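Local coordinates for protein glucose-6-phosphate isomerase (Plasmodium falciparum, PDB 3QKI) that probably interconverts alpha-D-glucose 6-phosphate and beta-D-fructose 6-phosphate, the second step of glycolysis, at residues A[169-174]-A[220-225]. Residues are numbered along the deposited sequence; the frame is centred on the assembly and turned at random.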
loop_
_atom_site.group_PDB
_atom_site.type_symbol
_atom_site.label_atom_id
_atom_site.label_comp_id
_atom_site.label_asym_id
_atom_site.label_seq_id
_atom_site.Cartn_x
_atom_site.Cartn_y
_atom_site.Cartn_z
ATOM N N VAL A 169 -7.925 -22.835 2.540
ATOM C CA VAL A 169 -6.586 -22.859 3.112
ATOM C C VAL A 169 -6.359 -21.559 3.878
ATOM O O VAL A 169 -6.427 -20.476 3.286
ATOM C CB VAL A 169 -5.483 -23.109 2.053
ATOM C CG1 VAL A 169 -4.127 -23.216 2.721
ATOM C CG2 VAL A 169 -5.767 -24.362 1.219
ATOM N N ILE A 170 -6.159 -21.648 5.184
ATOM C CA ILE A 170 -5.801 -20.488 5.992
ATOM C C ILE A 170 -4.289 -20.576 6.253
ATOM O O ILE A 170 -3.841 -21.513 6.919
ATOM C CB ILE A 170 -6.597 -20.351 7.316
ATOM C CG1 ILE A 170 -8.115 -20.352 7.071
ATOM C CG2 ILE A 170 -6.125 -19.100 8.111
ATOM C CD1 ILE A 170 -8.952 -20.248 8.352
ATOM N N CYS A 171 -3.505 -19.637 5.690
ATOM C CA CYS A 171 -2.056 -19.550 5.936
ATOM C C CYS A 171 -1.840 -18.600 7.092
ATOM O O CYS A 171 -2.265 -17.445 7.025
ATOM C CB CYS A 171 -1.290 -19.086 4.707
ATOM S SG CYS A 171 -1.417 -20.205 3.312
ATOM N N ILE A 172 -1.200 -19.096 8.160
ATOM C CA ILE A 172 -0.938 -18.281 9.345
ATOM C C ILE A 172 0.556 -18.032 9.392
ATOM O O ILE A 172 1.344 -18.987 9.485
ATOM C CB ILE A 172 -1.466 -18.924 10.640
ATOM C CG1 ILE A 172 -2.931 -19.436 10.494
ATOM C CG2 ILE A 172 -1.312 -17.953 11.826
ATOM C CD1 ILE A 172 -3.474 -20.161 11.729
ATOM N N GLY A 173 0.934 -16.765 9.291
ATOM C CA GLY A 173 2.333 -16.348 9.312
ATOM C C GLY A 173 2.477 -14.846 9.221
ATOM O O GLY A 173 1.559 -14.160 8.758
ATOM N N ILE A 174 3.619 -14.321 9.695
ATOM C CA ILE A 174 3.891 -12.883 9.662
ATOM C C ILE A 174 5.046 -12.576 8.701
ATOM O O ILE A 174 5.851 -13.467 8.396
ATOM C CB ILE A 174 4.142 -12.321 11.087
ATOM C CG1 ILE A 174 5.468 -12.859 11.693
ATOM C CG2 ILE A 174 2.928 -12.556 12.023
ATOM C CD1 ILE A 174 5.911 -12.150 12.932
ATOM N N VAL A 220 -8.105 -19.367 -0.491
ATOM C CA VAL A 220 -6.890 -19.128 0.281
ATOM C C VAL A 220 -6.988 -17.802 1.021
ATOM O O VAL A 220 -7.260 -16.770 0.414
ATOM C CB VAL A 220 -5.628 -19.233 -0.608
ATOM C CG1 VAL A 220 -4.349 -19.056 0.200
ATOM C CG2 VAL A 220 -5.609 -20.560 -1.363
ATOM N N ARG A 221 -6.781 -17.845 2.337
ATOM C CA ARG A 221 -6.793 -16.664 3.212
ATOM C C ARG A 221 -5.448 -16.550 3.935
ATOM O O ARG A 221 -4.820 -17.570 4.249
ATOM C CB ARG A 221 -7.949 -16.757 4.240
ATOM C CG ARG A 221 -9.309 -17.027 3.599
ATOM C CD ARG A 221 -10.174 -15.799 3.554
ATOM N NE ARG A 221 -11.484 -16.031 2.926
ATOM C CZ ARG A 221 -12.640 -16.139 3.572
ATOM N NH1 ARG A 221 -12.679 -16.087 4.897
ATOM N NH2 ARG A 221 -13.773 -16.274 2.896
ATOM N N PHE A 222 -4.988 -15.313 4.182
ATOM C CA PHE A 222 -3.723 -15.045 4.891
ATOM C C PHE A 222 -4.024 -14.379 6.228
ATOM O O PHE A 222 -4.584 -13.288 6.259
ATOM C CB PHE A 222 -2.765 -14.215 4.036
ATOM C CG PHE A 222 -2.354 -14.923 2.773
ATOM C CD1 PHE A 222 -3.048 -14.711 1.579
ATOM C CD2 PHE A 222 -1.280 -15.810 2.772
ATOM C CE1 PHE A 222 -2.703 -15.397 0.420
ATOM C CE2 PHE A 222 -0.935 -16.507 1.609
ATOM C CZ PHE A 222 -1.641 -16.286 0.435
ATOM N N LEU A 223 -3.726 -15.091 7.331
ATOM C CA LEU A 223 -3.962 -14.578 8.665
ATOM C C LEU A 223 -2.592 -14.126 9.148
ATOM O O LEU A 223 -1.749 -14.941 9.553
ATOM C CB LEU A 223 -4.616 -15.640 9.576
ATOM C CG LEU A 223 -4.772 -15.270 11.047
ATOM C CD1 LEU A 223 -5.449 -13.906 11.219
ATOM C CD2 LEU A 223 -5.517 -16.358 11.794
ATOM N N ALA A 224 -2.349 -12.809 9.013
ATOM C CA ALA A 224 -1.058 -12.207 9.303
ATOM C C ALA A 224 -1.030 -11.307 10.505
ATOM O O ALA A 224 -0.082 -11.361 11.272
ATOM C CB ALA A 224 -0.543 -11.475 8.079
ATOM N N ASN A 225 -2.063 -10.502 10.703
ATOM C CA ASN A 225 -2.092 -9.583 11.834
ATOM C C ASN A 225 -2.498 -10.281 13.137
ATOM O O ASN A 225 -3.407 -11.110 13.130
ATOM C CB ASN A 225 -3.082 -8.431 11.514
ATOM C CG ASN A 225 -2.777 -7.145 12.200
ATOM O OD1 ASN A 225 -2.318 -7.121 13.338
ATOM N ND2 ASN A 225 -3.102 -6.041 11.548
#
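Cys171 and Phe222 share the same first torsion, chi1 -63° in each, which sets SG and CG beside their own backbone N and brings thiol and ring together on one face of the sheet. Cys171 CB lies 3.8 Å from Phe222 CD2, and SG stands 4.9 Å from the ring centroid, an oblique sulfur-aromatic contact at 46° from the ring normal. Val169 and Val220 pair on this same face, which helix 179-197 covers through Tyr185. On the other face Leu223 CG runs anti to the backbone N, and the side chain leans across to two isoleucines of the neighbouring strand: Ile170 CG2 meets Leu223 CB at 4.0 Å, while Ile172 CG1 approaches Leu223 CD2. Helix 255-268 closes over Leu223 with Ile264. Between the two faces the strands run parallel, and the backbone bonds alternate: Arg221 N to Val169 O, Cys171 N to Arg221 O and Leu223 N to Cys171 O are each 2.8 Å and nearly straight. Gly173 N to Leu223 O lengthens to 3.3 Å, its donor tilted 25° from the carbonyl plane. Beyond it Ile174 CG2 comes within 3.3 Å of Ala224 O, and Ile174 also packs on Thr254, a residue of the fructose 6-phosphate binding site, and on His429 of the second subunit. Strand 219-223 lies at one edge of the parallel sheet of this SIS-type domain within this chain. Apolar packing on both faces, with straight amide bonds between, thus fixes the edge strand to its neighbour, which carries Gly173 and Ile174 to the sugar-phosphate site.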